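Long-range contacts in aminotransferase, class V family protein (Trichomonas vaginalis, PDB 5F8V), which probably catalyses the pyridoxal-phosphate-dependent transamination between O-phospho-L-serine and 2-oxoglutarate in the pathway of L-serine biosynthesis: residues V96-T101 and Y150-D155; N123-N128 and W142-D147; P137-W142 and P168-P173. All coordinates share one frame; numbering follows the deposited sequence.

Contact 1 (V96-T101 and Y150-D155)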
# COMPACT_ATOMS: atom_id res chain seq x y z
N VAL A 96 -7.86 22.84 -14.96
CA VAL A 96 -7.02 22.60 -13.79
C VAL A 96 -5.65 23.23 -14.02
O VAL A 96 -5.12 23.19 -15.13
CB VAL A 96 -6.85 21.10 -13.46
CG1 VAL A 96 -8.15 20.52 -12.93
CG2 VAL A 96 -6.33 20.32 -14.67
N ASP A 97 -5.08 23.81 -12.95
CA ASP A 97 -3.77 24.46 -13.02
C ASP A 97 -2.71 23.65 -12.27
O ASP A 97 -2.89 23.27 -11.10
CB ASP A 97 -3.86 25.89 -12.48
CG ASP A 97 -4.43 26.89 -13.52
OD1 ASP A 97 -4.35 26.63 -14.74
OD2 ASP A 97 -4.95 27.96 -13.12
N TYR A 98 -1.60 23.39 -12.97
CA TYR A 98 -0.42 22.71 -12.43
C TYR A 98 0.79 23.62 -12.56
O TYR A 98 1.11 24.07 -13.66
CB TYR A 98 -0.18 21.40 -13.20
CG TYR A 98 -1.13 20.29 -12.78
CD1 TYR A 98 -0.71 19.31 -11.89
CD2 TYR A 98 -2.44 20.23 -13.26
CE1 TYR A 98 -1.56 18.31 -11.48
CE2 TYR A 98 -3.31 19.22 -12.85
CZ TYR A 98 -2.86 18.26 -11.96
OH TYR A 98 -3.68 17.25 -11.53
N LEU A 99 1.44 23.94 -11.44
CA LEU A 99 2.73 24.64 -11.47
C LEU A 99 3.81 23.58 -11.37
O LEU A 99 3.91 22.88 -10.35
CB LEU A 99 2.85 25.65 -10.33
CG LEU A 99 4.22 26.34 -10.18
CD1 LEU A 99 4.43 27.38 -11.26
CD2 LEU A 99 4.38 26.96 -8.80
N CYS A 100 4.63 23.47 -12.41
CA CYS A 100 5.68 22.46 -12.49
C CYS A 100 7.03 23.08 -12.18
O CYS A 100 7.60 23.77 -13.02
CB CYS A 100 5.67 21.81 -13.87
SG CYS A 100 4.10 21.02 -14.32
N THR A 101 7.52 22.87 -10.96
CA THR A 101 8.80 23.41 -10.53
C THR A 101 9.94 22.39 -10.61
O THR A 101 11.10 22.73 -10.41
CB THR A 101 8.72 23.94 -9.09
OG1 THR A 101 8.27 22.89 -8.23
CG2 THR A 101 7.76 25.13 -9.01
N TYR A 150 -8.55 23.68 -9.25
CA TYR A 150 -7.52 23.77 -8.23
C TYR A 150 -6.21 24.27 -8.84
O TYR A 150 -6.08 24.36 -10.07
CB TYR A 150 -7.32 22.40 -7.54
CG TYR A 150 -7.05 21.22 -8.47
CD1 TYR A 150 -8.03 20.26 -8.71
CD2 TYR A 150 -5.80 21.03 -9.06
CE1 TYR A 150 -7.79 19.16 -9.54
CE2 TYR A 150 -5.54 19.95 -9.89
CZ TYR A 150 -6.53 19.02 -10.12
OH TYR A 150 -6.27 17.95 -10.94
N PHE A 151 -5.27 24.60 -7.96
CA PHE A 151 -3.91 24.96 -8.30
C PHE A 151 -3.02 23.90 -7.65
O PHE A 151 -2.90 23.85 -6.42
CB PHE A 151 -3.57 26.35 -7.76
CG PHE A 151 -2.19 26.82 -8.10
CD1 PHE A 151 -1.97 27.65 -9.21
CD2 PHE A 151 -1.09 26.46 -7.32
CE1 PHE A 151 -0.70 28.10 -9.52
CE2 PHE A 151 0.18 26.90 -7.62
CZ PHE A 151 0.38 27.72 -8.73
N TYR A 152 -2.43 23.03 -8.47
CA TYR A 152 -1.60 21.93 -7.98
C TYR A 152 -0.13 22.33 -8.00
O TYR A 152 0.33 22.93 -8.97
CB TYR A 152 -1.80 20.69 -8.85
CG TYR A 152 -1.00 19.49 -8.38
CD1 TYR A 152 0.38 19.39 -8.65
CD2 TYR A 152 -1.60 18.46 -7.66
CE1 TYR A 152 1.11 18.30 -8.20
CE2 TYR A 152 -0.87 17.37 -7.22
CZ TYR A 152 0.48 17.30 -7.50
OH TYR A 152 1.20 16.23 -7.07
N TYR A 153 0.59 21.99 -6.93
CA TYR A 153 2.05 22.19 -6.89
C TYR A 153 2.75 21.31 -5.87
O TYR A 153 2.12 20.76 -4.98
CB TYR A 153 2.40 23.66 -6.63
CG TYR A 153 2.45 24.09 -5.18
CD1 TYR A 153 1.28 24.35 -4.47
CD2 TYR A 153 3.67 24.27 -4.52
CE1 TYR A 153 1.33 24.77 -3.13
CE2 TYR A 153 3.72 24.69 -3.21
CZ TYR A 153 2.54 24.94 -2.51
OH TYR A 153 2.61 25.35 -1.21
N CYS A 154 4.06 21.21 -6.03
CA CYS A 154 4.91 20.41 -5.15
C CYS A 154 5.66 21.33 -4.20
O CYS A 154 6.47 22.17 -4.63
CB CYS A 154 5.90 19.60 -5.97
SG CYS A 154 6.86 18.46 -4.98
N ASP A 155 5.39 21.18 -2.91
CA ASP A 155 5.99 22.07 -1.92
C ASP A 155 7.50 21.88 -1.82
O ASP A 155 8.22 22.85 -1.58
CB ASP A 155 5.33 21.88 -0.56
CG ASP A 155 5.47 23.10 0.33
OD1 ASP A 155 5.16 24.21 -0.13
OD2 ASP A 155 5.89 22.94 1.48
O HOH W 1 -5.63 27.61 -10.22
O HOH W 2 5.43 22.79 -7.87
O HOH W 3 9.02 23.02 -5.53

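Contact 2 (N123-N128 and W142-D147)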
# COMPACT_ATOMS: atom_id res chain seq x y z
N ASN A 123 -3.66 22.78 -17.71
CA ASN A 123 -2.79 23.91 -17.98
C ASN A 123 -1.54 23.88 -17.11
O ASN A 123 -1.63 23.78 -15.89
CB ASN A 123 -3.56 25.21 -17.74
CG ASN A 123 -2.76 26.44 -18.10
OD1 ASN A 123 -2.13 26.50 -19.15
ND2 ASN A 123 -2.76 27.43 -17.21
N SER A 124 -0.37 23.95 -17.76
CA SER A 124 0.89 24.19 -17.07
C SER A 124 1.08 25.70 -16.90
O SER A 124 1.15 26.43 -17.89
CB SER A 124 2.05 23.59 -17.86
OG SER A 124 3.28 23.82 -17.18
N VAL A 125 1.17 26.14 -15.64
CA VAL A 125 1.09 27.57 -15.24
C VAL A 125 2.31 28.41 -15.66
O VAL A 125 2.15 29.59 -16.04
CB VAL A 125 0.87 27.67 -13.71
CG1 VAL A 125 1.17 29.05 -13.16
CG2 VAL A 125 -0.56 27.27 -13.35
N ALA A 126 3.50 27.83 -15.55
CA ALA A 126 4.76 28.50 -15.89
C ALA A 126 5.54 27.73 -16.95
O ALA A 126 6.75 27.92 -17.09
CB ALA A 126 5.61 28.68 -14.64
N GLY A 127 4.86 26.88 -17.72
CA GLY A 127 5.50 26.01 -18.70
C GLY A 127 6.26 24.86 -18.06
O GLY A 127 6.39 24.79 -16.84
N ASN A 128 6.75 23.96 -18.90
CA ASN A 128 7.56 22.84 -18.42
C ASN A 128 8.87 23.39 -17.85
O ASN A 128 9.45 24.32 -18.41
CB ASN A 128 7.82 21.81 -19.53
CG ASN A 128 6.55 21.07 -19.95
OD1 ASN A 128 5.50 21.17 -19.31
ND2 ASN A 128 6.65 20.31 -21.03
N TRP A 142 3.00 33.74 -14.02
CA TRP A 142 2.08 32.61 -13.99
C TRP A 142 0.82 32.96 -14.79
O TRP A 142 0.26 34.05 -14.62
CB TRP A 142 1.68 32.29 -12.54
CG TRP A 142 2.82 31.81 -11.65
CD1 TRP A 142 4.15 31.76 -11.96
CD2 TRP A 142 2.71 31.38 -10.29
NE1 TRP A 142 4.87 31.31 -10.88
CE2 TRP A 142 4.01 31.06 -9.84
CE3 TRP A 142 1.63 31.20 -9.41
CZ2 TRP A 142 4.27 30.60 -8.55
CZ3 TRP A 142 1.89 30.75 -8.12
CH2 TRP A 142 3.20 30.45 -7.70
N LYS A 143 0.41 32.04 -15.65
CA LYS A 143 -0.81 32.17 -16.45
C LYS A 143 -1.85 31.20 -15.90
O LYS A 143 -1.80 30.00 -16.18
CB LYS A 143 -0.52 31.88 -17.94
CG LYS A 143 -0.20 33.13 -18.78
CD LYS A 143 0.96 33.93 -18.22
CE LYS A 143 1.18 35.22 -18.99
NZ LYS A 143 2.20 36.09 -18.33
N LEU A 144 -2.76 31.72 -15.09
CA LEU A 144 -3.80 30.91 -14.45
C LEU A 144 -5.02 30.77 -15.36
O LEU A 144 -5.25 31.61 -16.23
CB LEU A 144 -4.22 31.52 -13.10
CG LEU A 144 -3.12 31.95 -12.13
CD1 LEU A 144 -3.74 32.29 -10.78
CD2 LEU A 144 -2.03 30.90 -11.97
N SER A 145 -5.78 29.70 -15.15
CA SER A 145 -6.97 29.40 -15.96
C SER A 145 -8.20 30.01 -15.31
O SER A 145 -8.27 30.16 -14.09
CB SER A 145 -7.14 27.89 -16.09
OG SER A 145 -6.04 27.32 -16.77
N GLU A 146 -9.19 30.34 -16.14
CA GLU A 146 -10.36 31.09 -15.70
C GLU A 146 -11.19 30.31 -14.68
O GLU A 146 -11.46 30.81 -13.58
CB GLU A 146 -11.25 31.49 -16.90
CG GLU A 146 -12.32 32.53 -16.58
CD GLU A 146 -13.38 32.63 -17.66
OE1 GLU A 146 -14.57 32.41 -17.36
OE2 GLU A 146 -13.02 32.93 -18.83
N ASP A 147 -11.57 29.09 -15.04
CA ASP A 147 -12.46 28.27 -14.21
C ASP A 147 -11.69 27.08 -13.65
O ASP A 147 -12.09 25.93 -13.82
CB ASP A 147 -13.67 27.82 -15.06
CG ASP A 147 -14.74 27.12 -14.23
OD1 ASP A 147 -15.08 27.60 -13.13
OD2 ASP A 147 -15.24 26.08 -14.70

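Contact 3 (P137-W142 and P168-P173)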
# COMPACT_ATOMS: atom_id res chain seq x y z
N PRO A 137 9.55 29.87 -10.90
CA PRO A 137 9.30 31.04 -11.75
C PRO A 137 8.47 32.10 -11.04
O PRO A 137 7.61 31.76 -10.22
CB PRO A 137 8.53 30.46 -12.94
CG PRO A 137 8.99 29.04 -13.00
CD PRO A 137 9.13 28.62 -11.58
N ALA A 138 8.76 33.37 -11.34
CA ALA A 138 8.17 34.50 -10.64
C ALA A 138 6.65 34.49 -10.74
O ALA A 138 6.09 34.18 -11.80
CB ALA A 138 8.73 35.81 -11.20
N ARG A 139 5.99 34.80 -9.62
CA ARG A 139 4.53 34.77 -9.50
C ARG A 139 3.80 35.52 -10.62
O ARG A 139 2.80 35.03 -11.15
CB ARG A 139 4.11 35.32 -8.12
CG ARG A 139 2.61 35.45 -7.86
CD ARG A 139 1.90 34.11 -8.00
NE ARG A 139 0.45 34.21 -7.87
CZ ARG A 139 -0.40 34.54 -8.84
NH1 ARG A 139 0.02 34.85 -10.07
NH2 ARG A 139 -1.71 34.60 -8.58
N ASP A 140 4.34 36.67 -11.01
CA ASP A 140 3.70 37.54 -12.00
C ASP A 140 3.75 37.02 -13.44
O ASP A 140 3.10 37.59 -14.31
CB ASP A 140 4.29 38.96 -11.93
CG ASP A 140 4.15 39.60 -10.56
OD1 ASP A 140 3.06 39.54 -9.95
OD2 ASP A 140 5.14 40.19 -10.07
N THR A 141 4.54 35.97 -13.71
CA THR A 141 4.56 35.32 -15.03
C THR A 141 3.59 34.14 -15.15
O THR A 141 3.40 33.61 -16.24
CB THR A 141 5.97 34.76 -15.36
OG1 THR A 141 6.32 33.73 -14.43
CG2 THR A 141 7.01 35.86 -15.32
N TRP A 142 3.00 33.74 -14.02
CA TRP A 142 2.08 32.61 -13.99
C TRP A 142 0.82 32.96 -14.79
O TRP A 142 0.26 34.05 -14.62
CB TRP A 142 1.68 32.29 -12.54
CG TRP A 142 2.82 31.81 -11.65
CD1 TRP A 142 4.15 31.76 -11.96
CD2 TRP A 142 2.71 31.38 -10.29
NE1 TRP A 142 4.87 31.31 -10.88
CE2 TRP A 142 4.01 31.06 -9.84
CE3 TRP A 142 1.63 31.20 -9.41
CZ2 TRP A 142 4.27 30.60 -8.55
CZ3 TRP A 142 1.89 30.75 -8.12
CH2 TRP A 142 3.20 30.45 -7.70
N PRO A 168 1.76 29.55 -2.18
CA PRO A 168 1.43 30.55 -3.18
C PRO A 168 0.09 31.25 -2.91
O PRO A 168 -0.78 30.69 -2.21
CB PRO A 168 1.33 29.75 -4.48
CG PRO A 168 2.10 28.51 -4.23
CD PRO A 168 1.91 28.21 -2.78
N ASP A 169 -0.05 32.45 -3.45
CA ASP A 169 -1.30 33.22 -3.41
C ASP A 169 -1.97 33.12 -4.79
O ASP A 169 -1.52 33.74 -5.75
CB ASP A 169 -0.99 34.67 -3.05
CG ASP A 169 -2.24 35.51 -2.84
OD1 ASP A 169 -3.31 34.95 -2.52
OD2 ASP A 169 -2.13 36.75 -2.97
N VAL A 170 -3.02 32.31 -4.87
CA VAL A 170 -3.78 32.13 -6.10
C VAL A 170 -5.27 31.98 -5.77
O VAL A 170 -5.61 31.58 -4.65
CB VAL A 170 -3.31 30.91 -6.93
CG1 VAL A 170 -1.88 31.10 -7.41
CG2 VAL A 170 -3.45 29.61 -6.14
N PRO A 171 -6.16 32.28 -6.74
CA PRO A 171 -7.59 32.18 -6.43
C PRO A 171 -8.05 30.76 -6.09
O PRO A 171 -8.68 30.56 -5.05
CB PRO A 171 -8.26 32.70 -7.71
CG PRO A 171 -7.24 33.62 -8.30
CD PRO A 171 -5.94 32.92 -8.06
N ALA A 172 -7.71 29.79 -6.93
CA ALA A 172 -8.19 28.42 -6.75
C ALA A 172 -7.59 27.77 -5.49
O ALA A 172 -6.51 28.18 -5.03
CB ALA A 172 -7.90 27.57 -7.98
N PRO A 173 -8.30 26.77 -4.91
CA PRO A 173 -7.74 26.07 -3.75
C PRO A 173 -6.48 25.27 -4.10
O PRO A 173 -6.37 24.74 -5.20
CB PRO A 173 -8.88 25.15 -3.29
CG PRO A 173 -9.84 25.10 -4.43
CD PRO A 173 -9.70 26.40 -5.15

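Contact 1 (V96-T101 and Y150-D155)
Tyr98 of one strand lies against both Tyr150 and Tyr152 of its parallel neighbour. Its CB points to the same sheet face as that of Tyr152, and CG is anti to the carbonyl carbon (chi1 -78°). The ring reaches strand 150-154 along both branches. CB of Tyr152 sits over one face of this ring, 3.5 Å from Tyr98 CD1. Further out, Tyr98 CE1 stands over the face of the Tyr152 ring, 3.4 Å from Tyr152 CG; the two planes are nearly parallel but slid apart, with little overlap. On the other branch, CE2 and CZ of Tyr98 meet CE2 of Tyr150, whose edge is turned to the Tyr98 face in an offset edge-to-face pair with planes at 78°. At the tip, Tyr150 OH donates to Tyr98 OH at 2.7 Å. Val96 CG1 covers a face of the Tyr150 ring in a CH-pi contact, 3.6 Å from Tyr150 CZ. The backbones pair: Tyr152 N gives an almost straight bond to Asp97 O (2.7 Å), and Leu99 N one to Tyr152 O (2.9 Å). Both strands lie inside the mixed sheet, between strands 121-124 and 174-177; Tyr98 packs against helix 103-115, Tyr150 against helix 78-89, and Tyr152 against both.

Contact 2 (N123-N128 and W142-D147)
Val125 and Trp142 cross at a slant, and the touch is made by one methyl: Val125 CG1 reaches Trp142 CB at 3.3 Å and Trp142 CG at 3.6 Å, so it meets the root of the indole, with CD2 a little farther off. CG1 is anti to the backbone N of Val125 (chi1 164°). The same methyl also meets Leu144 CD2 at 3.9 Å, again obliquely, which puts it between two side chains of the facing segment. Ala126 CB adds a looser contact with Trp142 CD1. The loop 142-147 runs back nearly antiparallel along the end of strand 121-124, and Lys143 N donates to Val125 O at 3.0 Å in an almost straight bond (177°). Asn123 works from the other end. Its CG is anti to the backbone N, and ND2 donates to Lys143 O at 2.9 Å; that oxygen lies in the amide plane, although the bond is bent to 132° at the hydrogen. Ser145 OG approaches the same amide, 3.3 Å from Asn123 ND2, and both groups hydrogen-bond to Asp97 OD1 on strand 95-98. Asn123 ND2 is thus shared between Lys143 O and Asp97 OD1, and together with Ser145 OG it probably stabilises the Asp97 carboxylate in its charged form.

Contact 3 (P137-W142 and P168-P173)
Arg139 takes hold of the backbone of Asp169 with two nitrogens at once. NE donates to Asp169 O at 2.9 Å and NH2 to the same oxygen at 3.0 Å, a side-on grip in which the carbonyl oxygen lies in the guanidinium plane. The bonds bend to 151° and 145° at their hydrogens, as expected when two N-H groups converge on one acceptor. The bond from NH2 lies in the carbonyl plane, whereas NE is tilted from it. The partner is the main-chain oxygen; the Asp169 carboxylate stays apart, its OD2 6.0 Å from Arg139 NH2. Val170 CG1 lies obliquely beside the guanidinium, 3.7 Å from NH2, and also touches the benzo end of Trp142. There the contacts are made at the ring edge: Val170 CG1 and Pro168 CB both lie near the indole plane, the proline carbon 3.8 Å from Trp142 CH2. Both side chains cross the tryptophan at about a right angle.

One shell out, CD of Arg139 rests over a face of the indole, near its rim, where the bend at chi2 (58°) places it. On the pyrrole side, Trp142 NE1 donates to Pro137 O at 2.9 Å, with NE1 standing above the carbonyl plane. Ala138 O receives both the backbone N and OG1 of Thr141, two bonds that close the short 3-10 turn 139-141, in which the arginine lies. Farther in, the Trp142 ring meets Phe151, Pro168 touches Tyr153, and Val170 also packs on Phe151. The arrangement is loop-to-loop packing over the face of the class V aminotransferase sheet that carries Phe151: the connection before strand 148-154 is joined to the one before strand 174-177, its neighbour in the sheet.

Contact 1 is fully buried and belongs to the central sheet, whereas contacts 2 and 3 are partly buried and are built mostly from loops. Contact 1 pairs two parallel strands through regular backbone bonds and a tyrosine cluster. Contact 2 joins the end of strand 121-124, the outermost strand on that side within the chain, to the loop 142-147, with a side-chain amide doing part of the bonding. Contact 3 joins two loops by an arginine and an indole edge. Trp142 is common to contacts 2 and 3, and its ring meets Phe151 of contact 1. Asp97 ties contact 1 to contact 2, while Phe151 N bonds to Pro173 O of contact 3.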